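Local coordinates for pesticidal crystal protein Cry2Aa (Bacillus thuringiensis serovar kurstaki, PDB 1I5P) that promotes colloid-osmotic lysis by binding to midgut epithelial cells of dipteran and lepidopteran larvae, acting as an insecticidal delta-endotoxin, at residues T11-Y16 against T400-R405; V19-F24 against R470-Y475; Y306-I311 against A338-S343; S376-G381 against E396-T401. One frame throughout, in Å; residues are numbered along the deposited sequence.

Contact 1: T11-Y16 against T400-R405; sequences TICDAY and TTLSLR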
# COMPACT_ATOMS: atom_id res chain seq x y z
N THR A 11 1.13 28.20 -11.20
CA THR A 11 2.50 28.05 -11.71
C THR A 11 2.59 27.45 -13.12
O THR A 11 2.07 26.37 -13.39
CB THR A 11 3.37 27.20 -10.76
OG1 THR A 11 3.20 27.65 -9.41
CG2 THR A 11 4.85 27.33 -11.12
N ILE A 12 3.28 28.17 -14.02
CA ILE A 12 3.44 27.75 -15.41
C ILE A 12 4.62 26.81 -15.64
O ILE A 12 5.59 26.82 -14.87
CB ILE A 12 3.64 28.98 -16.34
CG1 ILE A 12 3.41 30.27 -15.55
CG2 ILE A 12 2.69 28.90 -17.52
CD1 ILE A 12 3.67 31.54 -16.36
N CYS A 13 4.55 26.02 -16.71
CA CYS A 13 5.62 25.10 -17.06
C CYS A 13 5.36 24.44 -18.42
O CYS A 13 6.13 23.58 -18.86
CB CYS A 13 5.79 24.03 -15.97
SG CYS A 13 7.53 23.71 -15.54
N ASP A 14 4.28 24.86 -19.06
CA ASP A 14 3.88 24.37 -20.38
C ASP A 14 3.72 22.86 -20.52
O ASP A 14 4.44 22.08 -19.89
CB ASP A 14 4.86 24.86 -21.46
CG ASP A 14 4.15 25.48 -22.65
OD1 ASP A 14 2.91 25.31 -22.77
OD2 ASP A 14 4.83 26.14 -23.47
N ALA A 15 2.75 22.45 -21.34
CA ALA A 15 2.46 21.05 -21.59
C ALA A 15 3.61 20.39 -22.35
O ALA A 15 3.92 19.22 -22.13
CB ALA A 15 1.16 20.92 -22.39
N TYR A 16 4.23 21.15 -23.25
CA TYR A 16 5.35 20.63 -24.02
C TYR A 16 6.55 20.48 -23.09
O TYR A 16 7.54 21.21 -23.20
CB TYR A 16 5.71 21.57 -25.18
CG TYR A 16 6.76 20.99 -26.10
CD1 TYR A 16 6.44 19.98 -27.00
CD2 TYR A 16 8.10 21.41 -26.03
CE1 TYR A 16 7.42 19.39 -27.80
CE2 TYR A 16 9.08 20.82 -26.82
CZ TYR A 16 8.73 19.81 -27.71
OH TYR A 16 9.71 19.22 -28.48
N THR A 400 4.96 18.13 -7.77
CA THR A 400 4.44 17.21 -8.77
C THR A 400 5.53 16.50 -9.57
O THR A 400 6.70 16.81 -9.43
CB THR A 400 3.54 17.96 -9.76
OG1 THR A 400 4.35 18.83 -10.57
CG2 THR A 400 2.51 18.81 -9.02
N THR A 401 5.12 15.54 -10.40
CA THR A 401 6.04 14.80 -11.25
C THR A 401 6.86 15.83 -12.00
O THR A 401 7.99 15.58 -12.42
CB THR A 401 5.29 13.93 -12.27
OG1 THR A 401 4.30 14.72 -12.94
CG2 THR A 401 4.61 12.76 -11.56
N LEU A 402 6.25 17.00 -12.19
CA LEU A 402 6.93 18.10 -12.83
C LEU A 402 7.45 18.81 -11.58
O LEU A 402 6.74 18.89 -10.58
CB LEU A 402 5.92 18.98 -13.56
CG LEU A 402 6.46 19.91 -14.65
CD1 LEU A 402 5.36 20.86 -15.08
CD2 LEU A 402 7.66 20.69 -14.12
N SER A 403 8.66 19.33 -11.62
CA SER A 403 9.21 19.99 -10.44
C SER A 403 8.38 21.14 -9.89
O SER A 403 8.88 21.97 -9.14
CB SER A 403 10.63 20.45 -10.74
OG SER A 403 11.44 19.34 -11.07
N LEU A 404 7.10 21.20 -10.26
CA LEU A 404 6.21 22.25 -9.78
C LEU A 404 5.93 22.04 -8.31
O LEU A 404 5.44 20.99 -7.90
CB LEU A 404 4.90 22.24 -10.56
CG LEU A 404 4.84 22.92 -11.93
CD1 LEU A 404 4.00 24.18 -11.82
CD2 LEU A 404 6.25 23.25 -12.44
N ARG A 405 6.23 23.06 -7.52
CA ARG A 405 6.03 22.99 -6.09
C ARG A 405 5.15 24.11 -5.54
O ARG A 405 5.24 25.25 -5.97
CB ARG A 405 7.38 23.03 -5.38
CG ARG A 405 7.30 22.96 -3.86
CD ARG A 405 8.69 23.19 -3.31
NE ARG A 405 9.64 22.26 -3.91
CZ ARG A 405 10.96 22.37 -3.82
NH1 ARG A 405 11.51 23.39 -3.16
NH2 ARG A 405 11.74 21.46 -4.38

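Contact 2: V19-F24 against R470-Y475; sequences VAHDPF and RKNNIY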
# COMPACT_ATOMS: atom_id res chain seq x y z
N VAL A 19 3.27 17.10 -20.79
CA VAL A 19 1.91 16.88 -21.29
C VAL A 19 1.46 15.42 -21.22
O VAL A 19 0.27 15.14 -21.03
CB VAL A 19 1.78 17.37 -22.76
CG1 VAL A 19 2.59 16.47 -23.69
CG2 VAL A 19 0.31 17.42 -23.15
N ALA A 20 2.40 14.49 -21.36
CA ALA A 20 2.09 13.06 -21.32
C ALA A 20 2.54 12.36 -20.03
O ALA A 20 3.65 12.57 -19.55
CB ALA A 20 2.70 12.36 -22.53
N HIS A 21 1.65 11.53 -19.49
CA HIS A 21 1.91 10.76 -18.28
C HIS A 21 1.58 9.30 -18.59
O HIS A 21 0.54 9.00 -19.16
CB HIS A 21 1.00 11.25 -17.14
CG HIS A 21 1.07 10.41 -15.90
ND1 HIS A 21 2.06 10.54 -14.96
CD2 HIS A 21 0.27 9.40 -15.46
CE1 HIS A 21 1.88 9.66 -13.99
NE2 HIS A 21 0.80 8.96 -14.27
N ASP A 22 2.47 8.39 -18.20
CA ASP A 22 2.25 6.97 -18.46
C ASP A 22 1.54 6.29 -17.28
O ASP A 22 2.12 6.11 -16.20
CB ASP A 22 3.59 6.28 -18.74
CG ASP A 22 3.44 4.82 -19.07
OD1 ASP A 22 2.29 4.34 -19.18
OD2 ASP A 22 4.47 4.13 -19.22
N PRO A 23 0.26 5.93 -17.46
CA PRO A 23 -0.53 5.27 -16.41
C PRO A 23 -0.03 3.86 -16.07
O PRO A 23 -0.53 3.22 -15.15
CB PRO A 23 -1.94 5.25 -17.01
CG PRO A 23 -1.66 5.10 -18.48
CD PRO A 23 -0.57 6.14 -18.67
N PHE A 24 0.95 3.38 -16.83
CA PHE A 24 1.54 2.06 -16.61
C PHE A 24 3.06 2.19 -16.52
O PHE A 24 3.79 1.28 -16.92
CB PHE A 24 1.19 1.10 -17.76
CG PHE A 24 -0.26 0.75 -17.85
CD1 PHE A 24 -1.04 1.23 -18.90
CD2 PHE A 24 -0.86 -0.06 -16.89
CE1 PHE A 24 -2.39 0.90 -18.99
CE2 PHE A 24 -2.21 -0.39 -16.97
CZ PHE A 24 -2.97 0.09 -18.02
N ARG A 470 0.68 3.29 -5.04
CA ARG A 470 1.18 2.95 -6.36
C ARG A 470 0.17 3.22 -7.47
O ARG A 470 0.55 3.40 -8.63
CB ARG A 470 1.57 1.48 -6.41
CG ARG A 470 2.85 1.13 -5.67
CD ARG A 470 3.28 -0.28 -6.00
NE ARG A 470 4.72 -0.47 -5.83
CZ ARG A 470 5.30 -0.92 -4.73
NH1 ARG A 470 4.56 -1.24 -3.67
NH2 ARG A 470 6.62 -1.06 -4.68
N LYS A 471 -1.11 3.24 -7.11
CA LYS A 471 -2.19 3.47 -8.07
C LYS A 471 -1.79 4.44 -9.17
O LYS A 471 -1.37 5.57 -8.90
CB LYS A 471 -3.43 4.01 -7.35
CG LYS A 471 -4.63 4.15 -8.27
CD LYS A 471 -4.99 2.81 -8.90
CE LYS A 471 -6.29 2.90 -9.68
NZ LYS A 471 -6.74 1.56 -10.15
N ASN A 472 -1.93 4.01 -10.42
CA ASN A 472 -1.55 4.87 -11.54
C ASN A 472 -2.38 4.61 -12.80
O ASN A 472 -2.48 5.49 -13.66
CB ASN A 472 -0.05 4.66 -11.82
CG ASN A 472 0.54 5.73 -12.72
OD1 ASN A 472 0.09 6.87 -12.73
ND2 ASN A 472 1.59 5.37 -13.45
N ASN A 473 -2.99 3.43 -12.90
CA ASN A 473 -3.78 3.11 -14.08
C ASN A 473 -5.17 3.75 -14.05
O ASN A 473 -6.19 3.07 -14.00
CB ASN A 473 -3.91 1.59 -14.25
CG ASN A 473 -4.71 0.93 -13.15
OD1 ASN A 473 -4.57 1.26 -11.97
ND2 ASN A 473 -5.56 -0.02 -13.52
N ILE A 474 -5.17 5.08 -14.07
CA ILE A 474 -6.40 5.85 -14.06
C ILE A 474 -6.57 6.45 -15.46
O ILE A 474 -5.77 7.28 -15.89
CB ILE A 474 -6.32 7.01 -13.05
CG1 ILE A 474 -5.99 6.46 -11.65
CG2 ILE A 474 -7.65 7.76 -13.03
CD1 ILE A 474 -5.57 7.52 -10.64
N TYR A 475 -7.60 6.01 -16.16
CA TYR A 475 -7.87 6.49 -17.50
C TYR A 475 -8.17 7.99 -17.49
O TYR A 475 -7.58 8.76 -18.24
CB TYR A 475 -9.06 5.74 -18.10
CG TYR A 475 -9.45 6.27 -19.46
CD1 TYR A 475 -8.54 6.29 -20.51
CD2 TYR A 475 -10.73 6.77 -19.69
CE1 TYR A 475 -8.88 6.80 -21.76
CE2 TYR A 475 -11.09 7.29 -20.93
CZ TYR A 475 -10.16 7.30 -21.96
OH TYR A 475 -10.51 7.80 -23.19

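Contact 3: Y306-I311 against A338-S343; sequences YILSGI and ARVNYS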
# COMPACT_ATOMS: atom_id res chain seq x y z
N TYR A 306 -11.64 9.81 -5.32
CA TYR A 306 -11.62 10.99 -6.19
C TYR A 306 -10.20 11.30 -6.64
O TYR A 306 -9.23 10.74 -6.12
CB TYR A 306 -12.21 12.20 -5.46
CG TYR A 306 -13.72 12.17 -5.37
CD1 TYR A 306 -14.36 11.47 -4.35
CD2 TYR A 306 -14.50 12.79 -6.35
CE1 TYR A 306 -15.75 11.38 -4.31
CE2 TYR A 306 -15.89 12.70 -6.32
CZ TYR A 306 -16.51 12.00 -5.30
OH TYR A 306 -17.88 11.91 -5.30
N ILE A 307 -10.09 12.19 -7.63
CA ILE A 307 -8.78 12.57 -8.16
C ILE A 307 -8.30 13.86 -7.51
O ILE A 307 -8.86 14.94 -7.73
CB ILE A 307 -8.83 12.72 -9.69
CG1 ILE A 307 -9.17 11.35 -10.31
CG2 ILE A 307 -7.51 13.25 -10.22
CD1 ILE A 307 -9.29 11.35 -11.81
N LEU A 308 -7.26 13.73 -6.69
CA LEU A 308 -6.66 14.84 -5.95
C LEU A 308 -6.24 15.98 -6.87
O LEU A 308 -5.47 15.79 -7.81
CB LEU A 308 -5.44 14.34 -5.16
CG LEU A 308 -4.67 15.35 -4.31
CD1 LEU A 308 -5.57 15.89 -3.21
CD2 LEU A 308 -3.44 14.66 -3.69
N SER A 309 -6.72 17.18 -6.56
CA SER A 309 -6.41 18.36 -7.34
C SER A 309 -5.44 19.27 -6.61
O SER A 309 -4.48 19.77 -7.19
CB SER A 309 -7.70 19.13 -7.65
OG SER A 309 -7.41 20.30 -8.39
N GLY A 310 -5.70 19.49 -5.32
CA GLY A 310 -4.85 20.35 -4.53
C GLY A 310 -5.42 20.67 -3.16
O GLY A 310 -6.23 19.92 -2.63
N ILE A 311 -4.99 21.78 -2.58
CA ILE A 311 -5.49 22.18 -1.28
C ILE A 311 -5.63 23.69 -1.21
O ILE A 311 -5.07 24.42 -2.03
CB ILE A 311 -4.51 21.78 -0.13
CG1 ILE A 311 -3.20 22.56 -0.27
CG2 ILE A 311 -4.24 20.28 -0.16
CD1 ILE A 311 -2.32 22.51 0.96
N ALA A 338 -7.04 24.30 6.62
CA ALA A 338 -6.80 23.67 5.34
C ALA A 338 -7.95 22.78 4.90
O ALA A 338 -8.73 22.30 5.72
CB ALA A 338 -5.51 22.86 5.40
N ARG A 339 -8.04 22.58 3.59
CA ARG A 339 -9.06 21.73 3.02
C ARG A 339 -8.49 21.22 1.71
O ARG A 339 -7.92 21.98 0.93
CB ARG A 339 -10.36 22.50 2.80
CG ARG A 339 -11.50 21.66 2.21
CD ARG A 339 -12.85 22.31 2.48
NE ARG A 339 -12.89 23.71 2.05
CZ ARG A 339 -13.80 24.59 2.43
NH1 ARG A 339 -14.77 24.23 3.27
NH2 ARG A 339 -13.75 25.85 1.99
N VAL A 340 -8.64 19.92 1.49
CA VAL A 340 -8.15 19.27 0.28
C VAL A 340 -9.21 19.32 -0.81
O VAL A 340 -10.41 19.16 -0.53
CB VAL A 340 -7.77 17.80 0.58
CG1 VAL A 340 -7.25 17.12 -0.67
CG2 VAL A 340 -6.73 17.76 1.70
N ASN A 341 -8.78 19.55 -2.04
CA ASN A 341 -9.70 19.66 -3.17
C ASN A 341 -9.52 18.54 -4.19
O ASN A 341 -8.42 18.02 -4.38
CB ASN A 341 -9.51 21.01 -3.86
CG ASN A 341 -9.62 22.17 -2.89
OD1 ASN A 341 -10.58 22.26 -2.12
ND2 ASN A 341 -8.64 23.07 -2.92
N TYR A 342 -10.62 18.18 -4.85
CA TYR A 342 -10.61 17.10 -5.83
C TYR A 342 -11.43 17.44 -7.08
O TYR A 342 -12.20 18.40 -7.10
CB TYR A 342 -11.18 15.81 -5.22
CG TYR A 342 -10.60 15.42 -3.88
CD1 TYR A 342 -11.00 16.05 -2.70
CD2 TYR A 342 -9.64 14.40 -3.79
CE1 TYR A 342 -10.47 15.69 -1.47
CE2 TYR A 342 -9.10 14.03 -2.56
CZ TYR A 342 -9.52 14.68 -1.40
OH TYR A 342 -8.98 14.33 -0.18
N SER A 343 -11.25 16.63 -8.12
CA SER A 343 -11.97 16.79 -9.37
C SER A 343 -13.45 16.62 -9.08
O SER A 343 -13.82 15.89 -8.16
CB SER A 343 -11.53 15.73 -10.38
OG SER A 343 -10.15 15.85 -10.69
O HOH W 1 -6.83 23.42 -4.87

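Contact 4: S376-G381 against E396-T401; sequences SWLDSG and ESFQTT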
# COMPACT_ATOMS: atom_id res chain seq x y z
N SER A 376 6.21 15.42 -0.68
CA SER A 376 5.70 16.41 0.27
C SER A 376 6.71 16.75 1.37
O SER A 376 7.59 15.95 1.69
CB SER A 376 4.41 15.91 0.92
OG SER A 376 4.67 14.77 1.72
N TRP A 377 6.57 17.94 1.94
CA TRP A 377 7.39 18.43 3.05
C TRP A 377 6.36 18.80 4.12
O TRP A 377 5.55 19.70 3.92
CB TRP A 377 8.19 19.66 2.65
CG TRP A 377 9.30 19.37 1.68
CD1 TRP A 377 10.61 19.15 1.98
CD2 TRP A 377 9.19 19.25 0.26
NE1 TRP A 377 11.33 18.91 0.83
CE2 TRP A 377 10.47 18.96 -0.24
CE3 TRP A 377 8.12 19.36 -0.64
CZ2 TRP A 377 10.72 18.78 -1.60
CZ3 TRP A 377 8.36 19.18 -2.00
CH2 TRP A 377 9.66 18.89 -2.46
N LEU A 378 6.41 18.12 5.26
CA LEU A 378 5.43 18.36 6.31
C LEU A 378 6.01 18.71 7.68
O LEU A 378 5.27 18.92 8.64
CB LEU A 378 4.56 17.12 6.45
CG LEU A 378 3.99 16.56 5.14
CD1 LEU A 378 3.50 15.14 5.34
CD2 LEU A 378 2.87 17.47 4.65
N ASP A 379 7.34 18.76 7.75
CA ASP A 379 8.02 19.05 9.01
C ASP A 379 7.80 20.47 9.52
O ASP A 379 7.50 21.39 8.75
CB ASP A 379 9.53 18.83 8.86
CG ASP A 379 9.89 17.36 8.67
OD1 ASP A 379 8.99 16.49 8.73
OD2 ASP A 379 11.09 17.07 8.47
N SER A 380 7.94 20.63 10.83
CA SER A 380 7.82 21.93 11.48
C SER A 380 9.14 22.09 12.24
O SER A 380 9.89 21.12 12.39
CB SER A 380 6.67 21.94 12.49
OG SER A 380 6.99 21.14 13.62
N GLY A 381 9.41 23.29 12.72
CA GLY A 381 10.63 23.53 13.46
C GLY A 381 10.81 24.95 13.94
O GLY A 381 10.00 25.84 13.65
N GLU A 396 4.30 22.20 4.89
CA GLU A 396 3.05 21.86 4.24
C GLU A 396 3.16 22.18 2.75
O GLU A 396 2.34 22.94 2.21
CB GLU A 396 1.90 22.66 4.86
CG GLU A 396 1.94 22.80 6.38
CD GLU A 396 1.83 21.47 7.12
OE1 GLU A 396 1.42 20.47 6.51
OE2 GLU A 396 2.14 21.44 8.33
N SER A 397 4.16 21.61 2.10
CA SER A 397 4.40 21.85 0.68
C SER A 397 4.34 20.56 -0.13
O SER A 397 4.54 19.47 0.40
CB SER A 397 5.77 22.52 0.49
OG SER A 397 6.10 22.64 -0.87
N PHE A 398 4.06 20.69 -1.42
CA PHE A 398 3.96 19.53 -2.29
C PHE A 398 4.56 19.80 -3.65
O PHE A 398 4.56 20.94 -4.13
CB PHE A 398 2.49 19.10 -2.43
CG PHE A 398 1.80 18.85 -1.11
CD1 PHE A 398 1.30 19.91 -0.36
CD2 PHE A 398 1.67 17.55 -0.61
CE1 PHE A 398 0.69 19.69 0.88
CE2 PHE A 398 1.06 17.32 0.63
CZ PHE A 398 0.57 18.39 1.37
N GLN A 399 5.07 18.75 -4.28
CA GLN A 399 5.69 18.88 -5.59
C GLN A 399 5.17 17.77 -6.50
O GLN A 399 4.96 16.64 -6.07
CB GLN A 399 7.21 18.79 -5.43
CG GLN A 399 8.01 18.95 -6.70
CD GLN A 399 9.49 19.08 -6.39
OE1 GLN A 399 9.92 20.07 -5.78
NE2 GLN A 399 10.27 18.09 -6.79
N THR A 400 4.96 18.13 -7.77
CA THR A 400 4.44 17.21 -8.77
C THR A 400 5.53 16.50 -9.57
O THR A 400 6.70 16.81 -9.43
CB THR A 400 3.54 17.96 -9.76
OG1 THR A 400 4.35 18.83 -10.57
CG2 THR A 400 2.51 18.81 -9.02
N THR A 401 5.12 15.54 -10.40
CA THR A 401 6.04 14.80 -11.25
C THR A 401 6.86 15.83 -12.00
O THR A 401 7.99 15.58 -12.42
CB THR A 401 5.29 13.93 -12.27
OG1 THR A 401 4.30 14.72 -12.94
CG2 THR A 401 4.61 12.76 -11.56
O HOH W 2 2.84 19.11 9.35
O HOH W 3 4.81 21.98 8.79

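Contact 1: T11-Y16 against T400-R405
Leu404 meets the N-terminal extension with both arms of its fork, one methyl going to Thr11 and the other to Cys13. The side chains of Thr11 and Leu404 run antiparallel alongside one another, with CD1 of Leu404 3.3 Å from both CB and CG2 of Thr11, closer than normal carbon contact. The second arm, CD2, lies 3.4 Å from Cys13 SG. That sulphur is shared, because Leu402 comes up beside Leu404 and sets its own CD2 3.3 Å from SG, while Leu402 CD1 presses on Cys13 CB at 3.3 Å. In Leu402, chi1 (-161°) puts CG anti to the backbone N, and chi2 (-170°) orients the fork. The thiol thus fills a notch between two leucine tips that project from the loop linking strands 397-400 and 405-407 of the beta-prism domain. Thr11 OG1 makes a weak hydrogen bond with Arg9. Since the two segments share no hydrogen bond, the chain ahead of helix 25-28 is held on this loop by shape and hydrophobicity, with sulphur acting as one more apolar group; some of the carbon spacings suggest a tight fit.

Contact 2: V19-F24 against R470-Y475
Two small turns meet here, an Asx turn headed by Asp22 and an inverse gamma turn centred on Asn473, with Asn472 as the residue that joins them. His21 and Asn472 reach toward each other tip to tip. The imidazole NE2-H points at Asn472 OD1 over 2.7 Å and is nearly straight at 169°. The oxygen lies at the ring's edge, in its plane, and accepts through a lone pair, with the ring and amide planes 79° apart. In His21, CG is anti to the backbone N (chi1 173°). The other end of the same amide reaches one residue further on: Asn472 ND2 gives a weak hydrogen bond to Asp22 O at 2.9 Å, so one flat group addresses two successive residues. In the Asx turn itself, Phe24 N binds Asp22 OD1 at 2.9 Å, approaching from above the carboxylate plane, while OD2 is taken by His28. In the wider fold this is where the N-terminal chain, just before helix 25-28, lies against the link from the beta prism into the C-terminal beta sandwich, whose strand 474-477 pairs with 483-486. Pro23 settles on the gamma turn with CB 3.4 Å from Asn472 O. Beyond it the Phe24 ring lies obliquely beside Asn473, with Phe24 CE2 3.8 Å from Asn473 CB, and also touches Leu486. Asn473 OD1 is itself fixed by Lys471 NZ at 2.8 Å, and Asn473 ND2 donates to Leu486 O.

Contact 3: Y306-I311 against A338-S343
Asn341 O is gripped by two successive N-H groups of the facing strand, Ser309 N at 2.9 Å and Gly310 N at 3.2 Å, both arriving from the same face of its carbonyl plane. This doubling is a classic beta bulge: the register slips by one residue between the Leu308-Tyr342 and Gly310-Asn341 pairs of the long antiparallel hairpin formed by strands 308-321 and 329-342. Within the bulge the return bond runs from Asn341 N to Gly310 O, 2.6 Å and almost straight (173°). On the Leu308 side Ser343 N binds Ile307 O at 3.0 Å.

Val340 and Ile311 lie together on one face of the sheet, their CG2 methyls 4.0 Å apart. The side chain of Leu308, with CG anti to the backbone N (chi1 -179°), crosses that of Val340 at about a right angle. CD1 of Leu308 is 3.3 Å from CG1 of Val340, a tight pair; Ile426 touches all three residues. On the opposite face, Asn341 turns its ND2 to a water at 2.7 Å and its OD1 to Ser347. Ser309 OG bonds with Ser7 of the N-terminal extension. Here, then, one carbonyl satisfies two backbone donors, so the strand can take in an extra residue without giving up main-chain pairing, and the hydrophobic side keeps its packing against strand 422-430.

Contact 4: S376-G381 against E396-T401
Trp377 and Ser397 form a hydrogen-bonded antiparallel pair in the beta prism, where strand 373-377 ends and strand 397-400 begins and a G1 beta bulge interrupts the pairing. Trp377 N binds Ser397 O at 3.0 Å (164°), and Trp377 O receives Ser397 N at the same length. Glu396, with the positive phi of the first bulge position, faces Trp377 as well.

The tryptophan CB leaves its strand on the same face as Ser397, and CG stands anti to the carbonyl carbon (chi1 -71°), beside the backbone N. From there the six-membered part of the indole runs along the neighbouring strand. CE3, at the ring edge, is 3.7 Å from Ser397 O, and also lies near the serine OG, whose hydrogen bond goes to Cys406 O. CZ3 comes next, 3.6 Å from Gln399 CB, which sits in the plane of the ring at its rim. At the tip, CH2 is 3.5 Å from Gln399 OE1; the amide crosses the indole obliquely, its plane turned by 55°. Arg405 binds that oxygen through NH2 and also makes a cation-pi contact with the indole.

The opposite face holds a second cluster. Ser376 CB touches the Phe398 ring, and Leu378 CD2 lies 4.1 Å from Phe398 CZ, with Leu464 nearby. Leu378 also crosses Glu396 at about a right angle. The Glu396 carboxylate is held by Leu464 N and Gln394 NE2, and a water gives one proton to its OE2 at 2.6 Å and the other to Leu378 O at 2.5 Å.

From the N terminus, the extension first closes a loop of almost 400 residues through contact 1, and a few residues later contact 2 closes a still longer one. The two cross, since their segments alternate along the chain. Both loops enclose the helical bundle and the hairpin of contact 3. Contact 4, which follows contact 3 in series, is nested within contact 2 and ends on the same stretch as contact 1, sharing Thr400 and Thr401. Ile311 touches Phe398, packing contact 3 on contact 4, and Ile474 touches Ile307, joining contacts 2 and 3. The extension is thereby tied to the beta prism and to its passage into the C-terminal sandwich.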